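Local coordinates for putative solute-binding component of ABC transporter (Clostridium phytofermentans, PDB 4YS6), which probably serves as the sugar-binding component of an ABC transporter, and is seen here holding beta-D-glucopyranose in the cleft between its two lobes, at residues A[65-70]-A[303-308]; A[87-92]-A[110-115]; A[273-278]-A[352-357]. All coordinates share one frame; numbering follows the deposited sequence.

Contact 1 of 3, residues A[65-70]-A[303-308]; sequences AGYEVD and KMVDAI. With NA (sodium ion), chain E.
The phenol of Tyr-67 gives its proton to Asp-306 OD1 over a short 2.6 Å from OH, and the carboxylate oxygen receives it through its anti lone pair, the one turned away from OD2. The bond links the end of helix 50-64 to helix 294-309, neighbours in the helical layer on one face of the sheet in the N-terminal lobe of the periplasmic binding protein fold: Tyr-67 sits in the turn leading into edge strand 68-73, and Asp-306 lies near the end of the second helix, which returns to this lobe much later in the chain. Gly-66 makes that turn. It ends the first helix with positive phi in a Schellman motif, and a side chain there would collide with the carbonyl oxygen of Ala-65.

The tyrosine ring then reaches across to the second helix. With CG of Tyr-67 anti to the carbonyl carbon (chi1 -59°), the ring and the valine side chain of Val-305 run antiparallel past one another, and CG1 of Val-305 comes over one face as a CH-pi contact, 4.0 Å from the ring centroid and 23° off the normal. The methyl lies nearer the rim than the centre, closest to CZ at 3.7 Å. Asp-306 OD1 meets the same ring in its plane, at the edge, while the carboxylate is turned 32° from that plane. One residue thus packs on the face and its neighbour bonds at the rim, which fixes the ring from two directions.

Lys-310 makes a salt bridge with Asp-306 OD1 and also donates to Ala-65 O, so the oxygen that accepts from the phenol probably carries well-compensated negative charge. Beyond this pair the helix turns its Ala-307 carbonyl to a sodium ion, which Gly-312 O also binds; the ion lies 2.4 Å from Ala-307 O.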
ATOM      1  N   ALA A  65       7.700 -25.029   1.508  1.00 21.77           N
ATOM      2  CA  ALA A  65       8.675 -25.212   0.438  1.00 23.58           C
ATOM      3  C   ALA A  65      10.009 -25.748   0.960  1.00 25.38           C
ATOM      4  O   ALA A  65      10.936 -25.982   0.180  1.00 23.71           O
ATOM      5  CB  ALA A  65       8.888 -23.895  -0.295  1.00 20.89           C
ATOM      6  N   GLY A  66      10.117 -25.943   2.271  1.00 23.46           N
ATOM      7  CA  GLY A  66      11.296 -26.563   2.845  1.00 23.21           C
ATOM      8  C   GLY A  66      12.326 -25.642   3.460  1.00 21.93           C
ATOM      9  O   GLY A  66      13.408 -26.093   3.819  1.00 26.35           O
ATOM     10  N   TYR A  67      12.001 -24.362   3.593  1.00 19.90           N
ATOM     11  CA  TYR A  67      12.924 -23.421   4.193  1.00 19.51           C
ATOM     12  C   TYR A  67      12.686 -23.245   5.681  1.00 21.75           C
ATOM     13  O   TYR A  67      11.602 -23.542   6.192  1.00 25.97           O
ATOM     14  CB  TYR A  67      12.825 -22.066   3.489  1.00 18.53           C
ATOM     15  CG  TYR A  67      13.125 -22.176   2.024  1.00 18.55           C
ATOM     16  CD1 TYR A  67      14.435 -22.173   1.567  1.00 19.57           C
ATOM     17  CD2 TYR A  67      12.104 -22.313   1.096  1.00 18.41           C
ATOM     18  CE1 TYR A  67      14.710 -22.284   0.225  1.00 21.91           C
ATOM     19  CE2 TYR A  67      12.376 -22.435  -0.245  1.00 21.54           C
ATOM     20  CZ  TYR A  67      13.682 -22.414  -0.673  1.00 25.99           C
ATOM     21  OH  TYR A  67      13.967 -22.533  -2.008  1.00 22.99           O
ATOM     22  N   GLU A  68      13.735 -22.811   6.370  1.00 19.72           N
ATOM     23  CA  GLU A  68      13.630 -22.299   7.729  1.00 23.31           C
ATOM     24  C   GLU A  68      13.450 -20.792   7.601  1.00 23.49           C
ATOM     25  O   GLU A  68      13.902 -20.184   6.616  1.00 20.51           O
ATOM     26  CB  GLU A  68      14.857 -22.638   8.574  1.00 27.86           C
ATOM     27  CG  GLU A  68      15.066 -24.124   8.832  1.00 44.96           C
ATOM     28  CD  GLU A  68      14.054 -24.705   9.811  1.00 64.69           C
ATOM     29  OE1 GLU A  68      13.156 -23.957  10.266  1.00 72.23           O
ATOM     30  OE2 GLU A  68      14.160 -25.912  10.133  1.00 69.42           O
ATOM     31  N   VAL A  69      12.752 -20.200   8.559  1.00 22.62           N
ATOM     32  CA  VAL A  69      12.340 -18.800   8.440  1.00 21.08           C
ATOM     33  C   VAL A  69      12.656 -17.985   9.677  1.00 23.97           C
ATOM     34  O   VAL A  69      12.375 -18.406  10.789  1.00 21.68           O
ATOM     35  CB  VAL A  69      10.833 -18.688   8.177  1.00 19.86           C
ATOM     36  CG1 VAL A  69      10.420 -17.242   8.034  1.00 19.28           C
ATOM     37  CG2 VAL A  69      10.461 -19.453   6.925  1.00 27.37           C
ATOM     38  N   ASP A  70      13.228 -16.805   9.460  1.00 19.44           N
ATOM     39  CA  ASP A  70      13.440 -15.818  10.515  1.00 21.28           C
ATOM     40  C   ASP A  70      12.585 -14.603  10.181  1.00 21.08           C
ATOM     41  O   ASP A  70      12.991 -13.749   9.386  1.00 20.71           O
ATOM     42  CB  ASP A  70      14.914 -15.446  10.613  1.00 25.23           C
ATOM     43  CG  ASP A  70      15.209 -14.458  11.748  1.00 31.26           C
ATOM     44  OD1 ASP A  70      14.293 -14.105  12.518  1.00 32.29           O
ATOM     45  OD2 ASP A  70      16.379 -14.052  11.874  1.00 40.29           O
ATOM     46  N   LYS A 303       8.257 -18.571  -5.174  1.00 14.89           N
ATOM     47  CA  LYS A 303       8.768 -19.027  -6.480  1.00 15.05           C
ATOM     48  C   LYS A 303      10.131 -18.396  -6.804  1.00 14.91           C
ATOM     49  O   LYS A 303      11.025 -19.057  -7.382  1.00 16.30           O
ATOM     50  CB  LYS A 303       7.783 -18.706  -7.605  1.00 21.56           C
ATOM     51  CG  LYS A 303       6.520 -19.530  -7.534  1.00 21.17           C
ATOM     52  CD  LYS A 303       5.591 -19.117  -8.644  1.00 24.89           C
ATOM     53  CE  LYS A 303       4.213 -19.717  -8.470  1.00 30.52           C
ATOM     54  NZ  LYS A 303       3.309 -19.188  -9.529  1.00 38.57           N
HETATM   55  N   MSE A 304      10.294 -17.121  -6.466  1.00 14.48           N
HETATM   56  CA  MSE A 304      11.579 -16.427  -6.658  1.00 14.40           C
HETATM   57  C   MSE A 304      12.656 -17.020  -5.747  1.00 16.28           C
HETATM   58  O   MSE A 304      13.777 -17.243  -6.177  1.00 15.05           O
HETATM   59  CB  MSE A 304      11.457 -14.915  -6.405  1.00 15.50           C
HETATM   60  CG  MSE A 304      10.523 -14.251  -7.344  1.00 13.56           C
HETATM   61 SE   MSE A 304      10.470 -12.368  -6.735  1.00 26.64          SE
HETATM   62  CE  MSE A 304       9.763 -11.575  -8.343  1.00 20.84           C
ATOM     63  N   VAL A 305      12.311 -17.290  -4.493  1.00 14.94           N
ATOM     64  CA  VAL A 305      13.251 -17.884  -3.553  1.00 15.73           C
ATOM     65  C   VAL A 305      13.714 -19.251  -4.051  1.00 15.96           C
ATOM     66  O   VAL A 305      14.920 -19.574  -4.058  1.00 16.86           O
ATOM     67  CB  VAL A 305      12.606 -17.996  -2.174  1.00 15.48           C
ATOM     68  CG1 VAL A 305      13.512 -18.761  -1.224  1.00 16.08           C
ATOM     69  CG2 VAL A 305      12.320 -16.610  -1.641  1.00 14.99           C
ATOM     70  N   ASP A 306      12.757 -20.057  -4.502  1.00 16.07           N
ATOM     71  CA  ASP A 306      13.087 -21.359  -5.061  1.00 16.63           C
ATOM     72  C   ASP A 306      14.017 -21.238  -6.280  1.00 16.91           C
ATOM     73  O   ASP A 306      14.958 -22.023  -6.444  1.00 17.14           O
ATOM     74  CB  ASP A 306      11.826 -22.106  -5.493  1.00 20.22           C
ATOM     75  CG  ASP A 306      11.128 -22.822  -4.352  1.00 33.16           C
ATOM     76  OD1 ASP A 306      11.718 -23.020  -3.271  1.00 33.01           O
ATOM     77  OD2 ASP A 306       9.966 -23.222  -4.567  1.00 37.56           O
ATOM     78  N   ALA A 307      13.724 -20.282  -7.150  1.00 16.48           N
ATOM     79  CA  ALA A 307      14.514 -20.108  -8.356  1.00 16.14           C
ATOM     80  C   ALA A 307      15.951 -19.779  -7.980  1.00 16.31           C
ATOM     81  O   ALA A 307      16.904 -20.329  -8.545  1.00 16.71           O
ATOM     82  CB  ALA A 307      13.921 -19.016  -9.221  1.00 18.06           C
ATOM     83  N   ILE A 308      16.094 -18.911  -6.983  1.00 16.07           N
ATOM     84  CA  ILE A 308      17.411 -18.461  -6.544  1.00 16.25           C
ATOM     85  C   ILE A 308      18.167 -19.551  -5.777  1.00 16.92           C
ATOM     86  O   ILE A 308      19.362 -19.783  -6.006  1.00 17.88           O
ATOM     87  CB  ILE A 308      17.277 -17.207  -5.658  1.00 15.85           C
ATOM     88  CG1 ILE A 308      16.769 -16.025  -6.488  1.00 17.20           C
ATOM     89  CG2 ILE A 308      18.586 -16.871  -4.989  1.00 20.39           C
ATOM     90  CD1 ILE A 308      16.205 -14.898  -5.666  1.00 17.22           C
TER
HETATM   91 NA    NA E 404      17.925 -19.290 -10.421  1.00 18.93          NA
HETATM   92  O   HOH W   1      17.361 -17.049 -10.278  1.00 24.12           O

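Contact 2 of 3, residues A[87-92]-A[110-115]; sequences NMISNG and LAQAKK
Two neighbouring helices on one face of the mixed beta-sheet, 78-90 and 107-115, meet here through Ile-89 on one and Gln-112 and Ala-113 on the other. Ile-89 divides its side chain between the two partners. CG2, anti to the backbone N, lies 3.7 Å from Gln-112 NE2, while the CG1 branch is carried the other way round (chi1 -64°) and places its CD1 methyl against the second helix. There CD1 comes within 4.0 Å of Ala-113 CB and 4.1 Å of Gln-112 CD, resting in the angle between the small methyl and the amide. The helix backbones stay close at this point, with CA of Ile-89 and CA of Ala-113 7.0 Å apart.

Helix 78-90 joins strands 68-73 and 95-98, and helix 107-115 joins 95-98 and 119-123, as the connections of successive right-handed beta-alpha-beta crossovers of the Rossmann-like kind found in periplasmic binding proteins. Leu-96 of strand 95-98 touches both Ile-89 and Ala-113, closing the apolar contact from the sheet side.

Toward the outer side of the helix pair the character changes to polar. Gln-112 is fully extended, CG anti to the backbone N (chi1 -179°), and the chain crosses Ile-89 to bring its amide nitrogen to a bridging water. NE2 donates to this water over 2.7 Å, and Ser-90 OG is hydrogen-bonded to it at 2.5 Å. Ser-90 OG also bonds to the Glu-86 carbonyl one turn back, which ties the bridge to the helix backbone. Just past the bridge helix 78-90 stops: Gly-92, with positive phi, closes a Schellman motif, its N bonded to Ile-89 O over 3.0 Å.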
ATOM      1  N   ASN A  87      20.905  -8.807  12.142  1.00 22.48           N
ATOM      2  CA  ASN A  87      20.837 -10.028  12.947  1.00 22.09           C
ATOM      3  C   ASN A  87      20.503 -11.231  12.081  1.00 25.13           C
ATOM      4  O   ASN A  87      21.005 -12.321  12.325  1.00 26.84           O
ATOM      5  CB  ASN A  87      19.793  -9.902  14.052  1.00 28.39           C
ATOM      6  CG  ASN A  87      20.199  -8.917  15.136  1.00 46.43           C
ATOM      7  OD1 ASN A  87      21.351  -8.485  15.205  1.00 42.60           O
ATOM      8  ND2 ASN A  87      19.245  -8.554  15.987  1.00 50.75           N
HETATM    9  N   MSE A  88      19.640 -11.040  11.086  1.00 20.54           N
HETATM   10  CA  MSE A  88      19.340 -12.124  10.150  1.00 20.78           C
HETATM   11  C   MSE A  88      20.608 -12.582   9.444  1.00 24.60           C
HETATM   12  O   MSE A  88      20.853 -13.778   9.290  1.00 25.34           O
HETATM   13  CB  MSE A  88      18.296 -11.693   9.118  1.00 18.07           C
HETATM   14  CG  MSE A  88      16.921 -11.604   9.668  1.00 18.88           C
HETATM   15 SE   MSE A  88      15.719 -10.643   8.453  1.00 29.38          SE
HETATM   16  CE  MSE A  88      14.233 -10.471   9.715  1.00 21.14           C
ATOM     17  N   ILE A  89      21.421 -11.626   9.018  1.00 20.21           N
ATOM     18  CA  ILE A  89      22.643 -11.950   8.310  1.00 23.63           C
ATOM     19  C   ILE A  89      23.586 -12.694   9.258  1.00 31.40           C
ATOM     20  O   ILE A  89      24.239 -13.670   8.871  1.00 26.40           O
ATOM     21  CB  ILE A  89      23.313 -10.685   7.756  1.00 24.08           C
ATOM     22  CG1 ILE A  89      22.404 -10.033   6.707  1.00 22.73           C
ATOM     23  CG2 ILE A  89      24.678 -11.020   7.155  1.00 26.97           C
ATOM     24  CD1 ILE A  89      22.894  -8.670   6.226  1.00 26.63           C
ATOM     25  N   SER A  90      23.647 -12.229  10.501  1.00 27.75           N
ATOM     26  CA  SER A  90      24.528 -12.823  11.508  1.00 29.64           C
ATOM     27  C   SER A  90      24.090 -14.239  11.856  1.00 26.75           C
ATOM     28  O   SER A  90      24.904 -15.096  12.155  1.00 31.88           O
ATOM     29  CB  SER A  90      24.548 -11.959  12.772  1.00 40.55           C
ATOM     30  OG  SER A  90      25.078 -10.673  12.498  1.00 52.58           O
ATOM     31  N   ASN A  91      22.792 -14.479  11.805  1.00 22.19           N
ATOM     32  CA  ASN A  91      22.240 -15.800  12.082  1.00 34.05           C
ATOM     33  C   ASN A  91      22.361 -16.744  10.901  1.00 32.65           C
ATOM     34  O   ASN A  91      21.943 -17.901  10.987  1.00 40.12           O
ATOM     35  CB  ASN A  91      20.772 -15.697  12.478  1.00 40.87           C
ATOM     36  CG  ASN A  91      20.576 -14.981  13.786  1.00 64.22           C
ATOM     37  OD1 ASN A  91      21.482 -14.930  14.622  1.00 66.50           O
ATOM     38  ND2 ASN A  91      19.385 -14.424  13.981  1.00 75.80           N
ATOM     39  N   GLY A  92      22.904 -16.251   9.794  1.00 31.68           N
ATOM     40  CA  GLY A  92      23.173 -17.098   8.645  1.00 32.93           C
ATOM     41  C   GLY A  92      22.055 -17.191   7.616  1.00 27.72           C
ATOM     42  O   GLY A  92      21.998 -18.157   6.853  1.00 26.35           O
ATOM     43  N   LEU A 110      22.283  -3.540   3.370  1.00 17.91           N
ATOM     44  CA  LEU A 110      22.187  -4.348   2.153  1.00 18.97           C
ATOM     45  C   LEU A 110      23.536  -4.522   1.428  1.00 16.30           C
ATOM     46  O   LEU A 110      23.744  -5.549   0.750  1.00 18.02           O
ATOM     47  CB  LEU A 110      21.148  -3.760   1.224  1.00 18.49           C
ATOM     48  CG  LEU A 110      19.715  -3.903   1.779  1.00 26.12           C
ATOM     49  CD1 LEU A 110      18.727  -3.597   0.704  1.00 31.34           C
ATOM     50  CD2 LEU A 110      19.422  -5.290   2.392  1.00 29.83           C
ATOM     51  N   ALA A 111      24.454  -3.563   1.573  1.00 16.94           N
ATOM     52  CA  ALA A 111      25.805  -3.725   1.066  1.00 17.66           C
ATOM     53  C   ALA A 111      26.467  -4.933   1.741  1.00 17.79           C
ATOM     54  O   ALA A 111      27.185  -5.686   1.102  1.00 20.71           O
ATOM     55  CB  ALA A 111      26.647  -2.447   1.294  1.00 19.10           C
ATOM     56  N   GLN A 112      26.221  -5.098   3.036  1.00 18.65           N
ATOM     57  CA  GLN A 112      26.735  -6.246   3.797  1.00 18.80           C
ATOM     58  C   GLN A 112      26.198  -7.565   3.221  1.00 19.88           C
ATOM     59  O   GLN A 112      26.921  -8.547   3.048  1.00 22.72           O
ATOM     60  CB  GLN A 112      26.347  -6.098   5.276  1.00 24.16           C
ATOM     61  CG  GLN A 112      26.835  -7.205   6.162  1.00 33.72           C
ATOM     62  CD  GLN A 112      26.400  -7.016   7.601  1.00 45.37           C
ATOM     63  OE1 GLN A 112      25.908  -5.946   7.985  1.00 43.09           O
ATOM     64  NE2 GLN A 112      26.577  -8.056   8.407  1.00 47.75           N
ATOM     65  N   ALA A 113      24.921  -7.580   2.884  1.00 18.34           N
ATOM     66  CA  ALA A 113      24.311  -8.778   2.313  1.00 16.96           C
ATOM     67  C   ALA A 113      24.920  -9.083   0.958  1.00 18.21           C
ATOM     68  O   ALA A 113      25.277 -10.221   0.673  1.00 21.38           O
ATOM     69  CB  ALA A 113      22.824  -8.600   2.195  1.00 21.35           C
ATOM     70  N   LYS A 114      25.062  -8.045   0.137  1.00 18.93           N
ATOM     71  CA  LYS A 114      25.636  -8.171  -1.190  1.00 19.10           C
ATOM     72  C   LYS A 114      27.058  -8.728  -1.119  1.00 22.35           C
ATOM     73  O   LYS A 114      27.410  -9.631  -1.868  1.00 22.29           O
ATOM     74  CB  LYS A 114      25.615  -6.821  -1.900  1.00 23.56           C
ATOM     75  CG  LYS A 114      26.078  -6.841  -3.332  1.00 24.60           C
ATOM     76  CD  LYS A 114      26.151  -5.420  -3.871  1.00 35.83           C
ATOM     77  CE  LYS A 114      26.598  -5.377  -5.322  1.00 51.96           C
ATOM     78  NZ  LYS A 114      25.534  -5.897  -6.225  1.00 66.70           N
ATOM     79  N   LYS A 115      27.861  -8.208  -0.195  1.00 19.53           N
ATOM     80  CA  LYS A 115      29.224  -8.689  -0.008  1.00 21.68           C
ATOM     81  C   LYS A 115      29.261 -10.182   0.296  1.00 25.75           C
ATOM     82  O   LYS A 115      30.177 -10.883  -0.140  1.00 26.21           O
ATOM     83  CB  LYS A 115      29.903  -7.908   1.125  1.00 21.31           C
ATOM     84  CG  LYS A 115      31.291  -8.396   1.508  1.00 33.44           C
ATOM     85  CD  LYS A 115      32.325  -8.094   0.426  1.00 45.56           C
ATOM     86  CE  LYS A 115      33.747  -8.188   0.980  1.00 49.57           C
ATOM     87  NZ  LYS A 115      34.748  -8.017  -0.097  1.00 50.01           N
TER
HETATM   88  O   HOH W   2      25.511  -8.898  10.783  1.00 47.00           O

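Contact 3 of 3, residues A[273-278]-A[352-357]; sequences CDIANV and GYYTED
Tyr-354 OH is gripped by several groups: it donates to the carbonyl oxygen of Cys-273 over 2.7 Å, is hydrogen-bonded to Gln-49 NE2, and receives a weak bond from a water 3.4 Å away. That water also donates to Asp-274 OD1. The Cys-273 carbonyl is met at a C=O...O angle of 141°, with the phenol oxygen tilted 27° out of the carbonyl plane. Cys-273 O itself lies at the edge of the Tyr-354 ring, in its plane.

The ring itself is sandwiched. Over one face comes CG1 of Ile-275 as a CH-pi contact, 4.0 Å from the centroid and offset to the rim, over the CZ-CE1 bond, with CD1 of the same side chain reaching CE1 at 4.0 Å. Over the centre of the opposite face lies CD2 of Tyr-353, the preceding residue. Ile-275 opens helix 275-282, right after Asp-274 at the N-cap position, while the tyrosines belong to the C-terminal segment that follows helix 344-349; Leu-348 of that helix touches both Cys-273 and Tyr-354.

The contact thus fastens the tail of this sugar-binding protein to the turn just beyond Asp-272, a residue of the glucose pocket. With a carbonyl, an amide nitrogen and a water around it, the buried phenol has its polar needs met, and Gln-49, which also accepts from Ile-275 N, probably helps to hold its rotation.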
ATOM      1  N   CYS A 273      -8.512  -3.785   1.694  1.00 12.24           N
ATOM      2  CA  CYS A 273      -9.643  -4.449   2.335  1.00 12.57           C
ATOM      3  C   CYS A 273      -9.315  -4.854   3.771  1.00 12.66           C
ATOM      4  O   CYS A 273      -9.562  -6.014   4.177  1.00 13.45           O
ATOM      5  CB  CYS A 273     -10.099  -5.678   1.541  1.00 13.89           C
ATOM      6  SG  CYS A 273     -10.800  -5.205  -0.061  1.00 14.81           S
ATOM      7  N   ASP A 274      -8.739  -3.921   4.533  1.00 12.37           N
ATOM      8  CA  ASP A 274      -8.609  -4.119   5.978  1.00 12.52           C
ATOM      9  C   ASP A 274      -9.989  -4.396   6.570  1.00 13.24           C
ATOM     10  O   ASP A 274     -10.991  -3.856   6.123  1.00 12.95           O
ATOM     11  CB  ASP A 274      -8.018  -2.889   6.687  1.00 12.30           C
ATOM     12  CG  ASP A 274      -6.553  -2.652   6.365  1.00 16.11           C
ATOM     13  OD1 ASP A 274      -5.885  -3.558   5.810  1.00 16.11           O
ATOM     14  OD2 ASP A 274      -6.056  -1.557   6.727  1.00 17.63           O
ATOM     15  N   ILE A 275     -10.029  -5.182   7.630  1.00 13.18           N
ATOM     16  CA  ILE A 275     -11.292  -5.578   8.236  1.00 13.61           C
ATOM     17  C   ILE A 275     -12.112  -4.377   8.691  1.00 13.60           C
ATOM     18  O   ILE A 275     -13.302  -4.331   8.446  1.00 13.85           O
ATOM     19  CB  ILE A 275     -11.045  -6.537   9.426  1.00 13.96           C
ATOM     20  CG1 ILE A 275     -10.575  -7.874   8.882  1.00 17.26           C
ATOM     21  CG2 ILE A 275     -12.310  -6.761  10.255  1.00 19.07           C
ATOM     22  CD1 ILE A 275     -10.046  -8.822   9.949  1.00 26.39           C
ATOM     23  N   ALA A 276     -11.487  -3.417   9.360  1.00 13.37           N
ATOM     24  CA  ALA A 276     -12.193  -2.228   9.828  1.00 13.39           C
ATOM     25  C   ALA A 276     -12.890  -1.518   8.670  1.00 14.54           C
ATOM     26  O   ALA A 276     -14.039  -1.071   8.800  1.00 15.19           O
ATOM     27  CB  ALA A 276     -11.221  -1.277  10.511  1.00 13.95           C
ATOM     28  N   ASN A 277     -12.174  -1.402   7.552  1.00 12.97           N
ATOM     29  CA  ASN A 277     -12.706  -0.708   6.384  1.00 12.90           C
ATOM     30  C   ASN A 277     -13.791  -1.492   5.683  1.00 15.64           C
ATOM     31  O   ASN A 277     -14.734  -0.887   5.166  1.00 14.14           O
ATOM     32  CB  ASN A 277     -11.587  -0.387   5.416  1.00 12.53           C
ATOM     33  CG  ASN A 277     -10.530   0.446   6.059  1.00 13.47           C
ATOM     34  OD1 ASN A 277      -9.838  -0.022   6.958  1.00 13.53           O
ATOM     35  ND2 ASN A 277     -10.386   1.682   5.611  1.00 12.89           N
ATOM     36  N   VAL A 278     -13.677  -2.819   5.649  1.00 13.39           N
ATOM     37  CA  VAL A 278     -14.759  -3.620   5.071  1.00 13.79           C
ATOM     38  C   VAL A 278     -16.034  -3.430   5.878  1.00 14.20           C
ATOM     39  O   VAL A 278     -17.121  -3.239   5.320  1.00 14.49           O
ATOM     40  CB  VAL A 278     -14.393  -5.106   5.004  1.00 13.97           C
ATOM     41  CG1 VAL A 278     -15.579  -5.937   4.455  1.00 14.48           C
ATOM     42  CG2 VAL A 278     -13.178  -5.290   4.127  1.00 16.02           C
ATOM     43  N   GLY A 352     -11.521 -17.513   0.842  1.00 19.78           N
ATOM     44  CA  GLY A 352     -10.875 -18.010   2.033  1.00 22.00           C
ATOM     45  C   GLY A 352      -9.956 -16.991   2.658  1.00 21.72           C
ATOM     46  O   GLY A 352      -9.225 -17.306   3.587  1.00 20.10           O
ATOM     47  N   TYR A 353      -9.968 -15.761   2.167  1.00 15.85           N
ATOM     48  CA  TYR A 353      -9.046 -14.765   2.722  1.00 15.28           C
ATOM     49  C   TYR A 353      -9.395 -14.415   4.172  1.00 17.93           C
ATOM     50  O   TYR A 353      -8.524 -14.390   5.048  1.00 19.91           O
ATOM     51  CB  TYR A 353      -9.051 -13.495   1.864  1.00 17.58           C
ATOM     52  CG  TYR A 353      -7.836 -12.631   2.112  1.00 17.31           C
ATOM     53  CD1 TYR A 353      -6.636 -12.912   1.488  1.00 15.47           C
ATOM     54  CD2 TYR A 353      -7.877 -11.563   2.995  1.00 16.82           C
ATOM     55  CE1 TYR A 353      -5.509 -12.152   1.710  1.00 17.73           C
ATOM     56  CE2 TYR A 353      -6.727 -10.777   3.230  1.00 16.04           C
ATOM     57  CZ  TYR A 353      -5.549 -11.089   2.579  1.00 17.89           C
ATOM     58  OH  TYR A 353      -4.381 -10.344   2.761  1.00 16.11           O
ATOM     59  N   TYR A 354     -10.669 -14.142   4.414  1.00 18.77           N
ATOM     60  CA  TYR A 354     -11.202 -13.900   5.748  1.00 22.85           C
ATOM     61  C   TYR A 354     -12.235 -14.971   6.083  1.00 26.12           C
ATOM     62  O   TYR A 354     -12.771 -15.617   5.186  1.00 23.70           O
ATOM     63  CB  TYR A 354     -11.866 -12.538   5.826  1.00 17.32           C
ATOM     64  CG  TYR A 354     -10.935 -11.343   5.736  1.00 15.61           C
ATOM     65  CD1 TYR A 354      -9.744 -11.310   6.438  1.00 17.88           C
ATOM     66  CD2 TYR A 354     -11.276 -10.230   4.975  1.00 18.63           C
ATOM     67  CE1 TYR A 354      -8.911 -10.195   6.389  1.00 17.92           C
ATOM     68  CE2 TYR A 354     -10.452  -9.101   4.919  1.00 14.37           C
ATOM     69  CZ  TYR A 354      -9.266  -9.096   5.627  1.00 17.99           C
ATOM     70  OH  TYR A 354      -8.429  -8.008   5.579  1.00 15.25           O
ATOM     71  N   THR A 355     -12.521 -15.149   7.371  1.00 25.67           N
ATOM     72  CA  THR A 355     -13.640 -15.977   7.796  1.00 31.27           C
ATOM     73  C   THR A 355     -14.828 -15.070   7.987  1.00 34.29           C
ATOM     74  O   THR A 355     -14.660 -13.870   8.203  1.00 28.40           O
ATOM     75  CB  THR A 355     -13.340 -16.713   9.093  1.00 37.92           C
ATOM     76  OG1 THR A 355     -13.313 -15.771  10.171  1.00 40.34           O
ATOM     77  CG2 THR A 355     -12.002 -17.413   9.007  1.00 32.22           C
ATOM     78  N   GLU A 356     -16.032 -15.628   7.930  1.00 31.18           N
ATOM     79  CA  GLU A 356     -17.239 -14.816   8.026  1.00 36.82           C
ATOM     80  C   GLU A 356     -17.307 -14.138   9.400  1.00 35.18           C
ATOM     81  O   GLU A 356     -17.856 -13.046   9.527  1.00 42.62           O
ATOM     82  CB  GLU A 356     -18.500 -15.668   7.783  1.00 54.70           C
ATOM     83  CG  GLU A 356     -19.587 -14.960   6.959  1.00 69.75           C
ATOM     84  CD  GLU A 356     -20.895 -15.746   6.882  1.00 73.31           C
ATOM     85  OE1 GLU A 356     -21.542 -15.930   7.938  1.00 72.98           O
ATOM     86  OE2 GLU A 356     -21.278 -16.178   5.768  1.00 65.53           O
ATOM     87  N   ASP A 357     -16.730 -14.773  10.419  1.00 34.66           N
ATOM     88  CA  ASP A 357     -16.769 -14.213  11.770  1.00 37.77           C
ATOM     89  C   ASP A 357     -15.954 -12.929  11.826  1.00 40.41           C
ATOM     90  O   ASP A 357     -16.301 -12.007  12.561  1.00 43.76           O
ATOM     91  CB  ASP A 357     -16.242 -15.211  12.803  1.00 30.48           C
TER
HETATM   92  O   HOH W   3      -5.803  -6.063   4.481  1.00 17.98           O

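In the fold
Contacts 1 and 2 lie on the same side of the chain's centre, 17 Å apart between centres, and touch where Asp-70 meets Met-88 and Asn-91. Strand 68-73 leads into helix 78-90, and both segments of contact 2 fall between those of contact 1 along the chain; both contacts belong to the lobe built on the mixed sheet with edge strand 68-73. Contact 3 is remote, with centres 28 Å from contact 1 and 36 Å from contact 2. Its first segment precedes 303-308 and its second follows it, so the closures of contacts 1 and 3 cross. Contacts 1 and 2 thus share one lobe, whereas contact 3 ties the C-terminal tail near the sugar pocket.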